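Local coordinates for DUF3298 domain-containing protein (Pseudomonas aeruginosa, PDB 4E72), which is of unknown function, a putative lipoprotein carrying a DUF3298 domain and a predicted export signal, at residues M136-P139 against G140-E143; W146-A149 against E150-H153. All coordinates share one frame; numbering follows the deposited sequence.

Interaction 1 (M136-P139 against G140-E143)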
loop_
_atom_site.group_PDB
_atom_site.type_symbol
_atom_site.label_atom_id
_atom_site.label_comp_id
_atom_site.label_asym_id
_atom_site.label_seq_id
_atom_site.Cartn_x
_atom_site.Cartn_y
_atom_site.Cartn_z
HETATM N N MSE A 136 9.018 1.209 -13.781
HETATM C CA MSE A 136 9.104 2.664 -13.611
HETATM C C MSE A 136 10.500 3.227 -13.875
HETATM O O MSE A 136 10.645 4.445 -14.022
HETATM C CB MSE A 136 8.685 3.088 -12.199
HETATM C CG MSE A 136 7.267 2.697 -11.798
HETATM SE SE MSE A 136 7.141 2.947 -9.862
HETATM C CE MSE A 136 5.591 1.814 -9.455
ATOM N N LEU A 137 11.523 2.363 -13.912
ATOM C CA LEU A 137 12.901 2.826 -13.993
ATOM C C LEU A 137 13.567 2.679 -15.328
ATOM O O LEU A 137 13.209 1.824 -16.135
ATOM C CB LEU A 137 13.772 2.096 -12.940
ATOM C CG LEU A 137 13.364 2.272 -11.466
ATOM C CD1 LEU A 137 14.179 1.413 -10.595
ATOM C CD2 LEU A 137 13.459 3.725 -11.005
ATOM N N VAL A 138 14.558 3.555 -15.548
ATOM C CA VAL A 138 15.470 3.519 -16.684
ATOM C C VAL A 138 16.306 2.223 -16.481
ATOM O O VAL A 138 16.723 1.945 -15.347
ATOM C CB VAL A 138 16.325 4.822 -16.771
ATOM C CG1 VAL A 138 17.503 4.664 -17.725
ATOM C CG2 VAL A 138 15.463 6.028 -17.173
ATOM N N PRO A 139 16.432 1.361 -17.521
ATOM C CA PRO A 139 17.180 0.089 -17.345
ATOM C C PRO A 139 18.572 0.277 -16.732
ATOM O O PRO A 139 19.352 1.125 -17.185
ATOM C CB PRO A 139 17.292 -0.465 -18.765
ATOM C CG PRO A 139 16.208 0.193 -19.531
ATOM C CD PRO A 139 15.937 1.524 -18.901
ATOM N N GLY A 140 18.844 -0.518 -15.696
ATOM C CA GLY A 140 20.081 -0.504 -14.923
ATOM C C GLY A 140 20.138 0.520 -13.796
ATOM O O GLY A 140 21.166 0.614 -13.126
ATOM N N GLN A 141 19.046 1.271 -13.527
ATOM C CA GLN A 141 19.117 2.340 -12.510
ATOM C C GLN A 141 18.508 2.036 -11.132
ATOM O O GLN A 141 18.373 2.973 -10.339
ATOM C CB GLN A 141 18.518 3.660 -13.045
ATOM C CG GLN A 141 19.130 4.150 -14.385
ATOM C CD GLN A 141 20.648 4.141 -14.420
ATOM O OE1 GLN A 141 21.275 3.334 -15.116
ATOM N NE2 GLN A 141 21.271 5.024 -13.663
ATOM N N GLU A 142 18.214 0.765 -10.802
ATOM C CA GLU A 142 17.651 0.440 -9.483
ATOM C C GLU A 142 18.597 0.889 -8.356
ATOM O O GLU A 142 18.140 1.531 -7.425
ATOM C CB GLU A 142 17.298 -1.041 -9.352
ATOM C CG GLU A 142 16.497 -1.308 -8.080
ATOM C CD GLU A 142 15.720 -2.601 -7.922
ATOM O OE1 GLU A 142 15.800 -3.476 -8.813
ATOM O OE2 GLU A 142 15.003 -2.721 -6.903
ATOM N N GLU A 143 19.901 0.599 -8.470
ATOM C CA GLU A 143 20.943 1.004 -7.518
ATOM C C GLU A 143 20.899 2.529 -7.301
ATOM O O GLU A 143 20.780 2.963 -6.151
ATOM C CB GLU A 143 22.328 0.576 -8.028
#
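Gln141 lies over one face of the flat Val138-Pro139 peptide group, at its carbonyl end: Gln141 N and, farther from the plane, Gln141 CG are on the same side, with CG 3.4 Å from Val138 O. Gln141 N donates to Val138 O at 3.0 Å, moderately bent at the hydrogen and with the donor tilted 25° from the carbonyl plane. Val138 and Gln141 then run side by side and point the same way, Val138 CB touching Gln141 CG at 3.7 Å. With CG anti to its carbonyl carbon (chi1 -54°), Gln141 brings this methylene back against the turn, and Val138 CG1 touches the same Gln141 CG at 3.8 Å. Leu137, buried beneath, puts CD1 3.8 Å from Glu142 CA, meeting the first helical residue over its backbone. Beyond these residues, Val138 shares a backbone hydrogen bond with Ile216, which the Gln141 side chain also touches, and Leu137 leans on Val217. Pro139 and Gly140 occupy the exposed central positions, Gly140 with a positive phi of 85°. The bond from Gln141 N to Val138 O closes a type II beta turn from Val138 to Gln141, with Gln141 as the N-cap residue of helix 142-159.

Interaction 2 (W146-A149 against E150-H153)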
loop_
_atom_site.group_PDB
_atom_site.type_symbol
_atom_site.label_atom_id
_atom_site.label_comp_id
_atom_site.label_asym_id
_atom_site.label_seq_id
_atom_site.Cartn_x
_atom_site.Cartn_y
_atom_site.Cartn_z
ATOM N N TRP A 146 17.778 3.588 -5.181
ATOM C CA TRP A 146 17.853 3.382 -3.738
ATOM C C TRP A 146 18.884 4.322 -3.110
ATOM O O TRP A 146 18.739 4.644 -1.931
ATOM C CB TRP A 146 18.056 1.907 -3.365
ATOM C CG TRP A 146 16.866 1.071 -3.749
ATOM C CD1 TRP A 146 16.779 0.214 -4.805
ATOM C CD2 TRP A 146 15.552 1.112 -3.155
ATOM N NE1 TRP A 146 15.519 -0.332 -4.871
ATOM C CE2 TRP A 146 14.736 0.227 -3.890
ATOM C CE3 TRP A 146 14.992 1.796 -2.061
ATOM C CZ2 TRP A 146 13.393 0.000 -3.561
ATOM C CZ3 TRP A 146 13.656 1.609 -1.767
ATOM C CH2 TRP A 146 12.869 0.714 -2.506
ATOM N N LYS A 147 19.835 4.854 -3.911
ATOM C CA LYS A 147 20.782 5.869 -3.435
ATOM C C LYS A 147 20.041 7.163 -3.141
ATOM O O LYS A 147 20.340 7.792 -2.132
ATOM C CB LYS A 147 21.924 6.122 -4.437
ATOM C CG LYS A 147 22.920 4.965 -4.526
ATOM C CD LYS A 147 23.963 4.943 -3.411
ATOM C CE LYS A 147 25.032 3.895 -3.663
ATOM N NZ LYS A 147 25.920 4.235 -4.818
ATOM N N GLN A 148 19.030 7.526 -3.975
ATOM C CA GLN A 148 18.173 8.707 -3.773
ATOM C C GLN A 148 17.198 8.484 -2.624
ATOM O O GLN A 148 16.843 9.432 -1.925
ATOM C CB GLN A 148 17.405 9.089 -5.053
ATOM C CG GLN A 148 18.307 9.453 -6.246
ATOM C CD GLN A 148 19.374 10.461 -5.897
ATOM O OE1 GLN A 148 19.079 11.582 -5.484
ATOM N NE2 GLN A 148 20.638 10.062 -6.003
ATOM N N ALA A 149 16.775 7.232 -2.424
ATOM C CA ALA A 149 15.898 6.799 -1.331
ATOM C C ALA A 149 16.621 6.995 0.001
ATOM O O ALA A 149 15.999 7.432 0.964
ATOM C CB ALA A 149 15.514 5.339 -1.521
ATOM N N GLU A 150 17.955 6.699 0.031
ATOM C CA GLU A 150 18.853 6.885 1.186
ATOM C C GLU A 150 18.873 8.379 1.597
ATOM O O GLU A 150 18.855 8.694 2.782
ATOM C CB GLU A 150 20.282 6.416 0.837
ATOM C CG GLU A 150 20.519 4.920 0.917
ATOM C CD GLU A 150 21.717 4.348 0.172
ATOM O OE1 GLU A 150 22.857 4.810 0.412
ATOM O OE2 GLU A 150 21.519 3.382 -0.602
ATOM N N LEU A 151 18.908 9.281 0.608
ATOM C CA LEU A 151 18.905 10.730 0.831
ATOM C C LEU A 151 17.548 11.158 1.431
ATOM O O LEU A 151 17.527 11.931 2.397
ATOM C CB LEU A 151 19.222 11.475 -0.495
ATOM C CG LEU A 151 19.154 13.018 -0.501
ATOM C CD1 LEU A 151 20.145 13.654 0.492
ATOM C CD2 LEU A 151 19.341 13.552 -1.910
ATOM N N ALA A 152 16.433 10.607 0.892
ATOM C CA ALA A 152 15.065 10.832 1.378
ATOM C C ALA A 152 14.890 10.297 2.821
ATOM O O ALA A 152 14.099 10.846 3.590
ATOM C CB ALA A 152 14.065 10.171 0.442
ATOM N N HIS A 153 15.664 9.247 3.189
ATOM C CA HIS A 153 15.695 8.712 4.537
ATOM C C HIS A 153 16.323 9.751 5.469
ATOM O O HIS A 153 15.779 10.020 6.551
ATOM C CB HIS A 153 16.455 7.377 4.595
ATOM C CG HIS A 153 16.432 6.726 5.957
ATOM N ND1 HIS A 153 17.590 6.557 6.699
ATOM C CD2 HIS A 153 15.384 6.268 6.684
ATOM C CE1 HIS A 153 17.218 5.983 7.831
ATOM N NE2 HIS A 153 15.904 5.792 7.872
#
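Glu150 folds back over the turn of helix before it. Its N donates to Trp146 O at 2.9 Å, and its own CG lies 3.4 Å from Trp146 O. CG stands anti to the carbonyl carbon (chi1 -81°) and the chain runs on extended, which carries the carboxylate alongside Lys147 and leaves Glu150 OE2 3.3 Å from Trp146 O, two acceptors that cannot bond to each other. Lys147 and Glu150 point the same way, but a lysine methylene, not the ammonium, lies near the carboxylate: Lys147 CD is 4.0 Å from Glu150 OE1, whereas Lys147 NZ stays 6.1 Å from Glu150 OE1, without a salt bridge. One residue further along, Gln148 and Leu151 also lie side by side, Gln148 OE1 being 4.1 Å from Leu151 CD2. That amide oxygen has a weak hydrogen bond to Arg212 NE, and Leu151 touches Arg212 as well. Beneath the side chains the backbone repeats its i to i+4 bonding: Ala152 N reaches Gln148 O at 3.1 Å and His153 N reaches Ala149 O at 2.9 Å, while the bond from Leu151 N to Lys147 O is weak. On the buried side, His153 has CG anti to its backbone N (chi1 -176°), and its ring meets that of Phe174 with the planes about 40° apart. This middle part of helix 142-159 lies against the three-stranded antiparallel sheet, where Ala149 and Ala152 rest on Ile208 of strand 205-208, His153 on Leu206, and Trp146 and Ala149 on Leu189 of strand 187-190.

Interactions 1 and 2 follow one another along the chain, their centres about 14 Å apart. Residues 136-143 supply the turn that starts helix 142-159, and residues 146-153 are its middle, already in regular helical bonding. A side-chain bond joins the two regions: Glu142 OE2 accepts a hydrogen bond from Trp146 NE1 at 3.2 Å, and Glu142 OE2 also forms a long, weak ion pair with Arg176, which Trp146 touches. Interaction 1 lies at the surface against the loop at Ile216 and Val217, whereas interaction 2 is partly buried on strands 187-190 and 205-208. All four segments belong to the DUF3298 part of the chain.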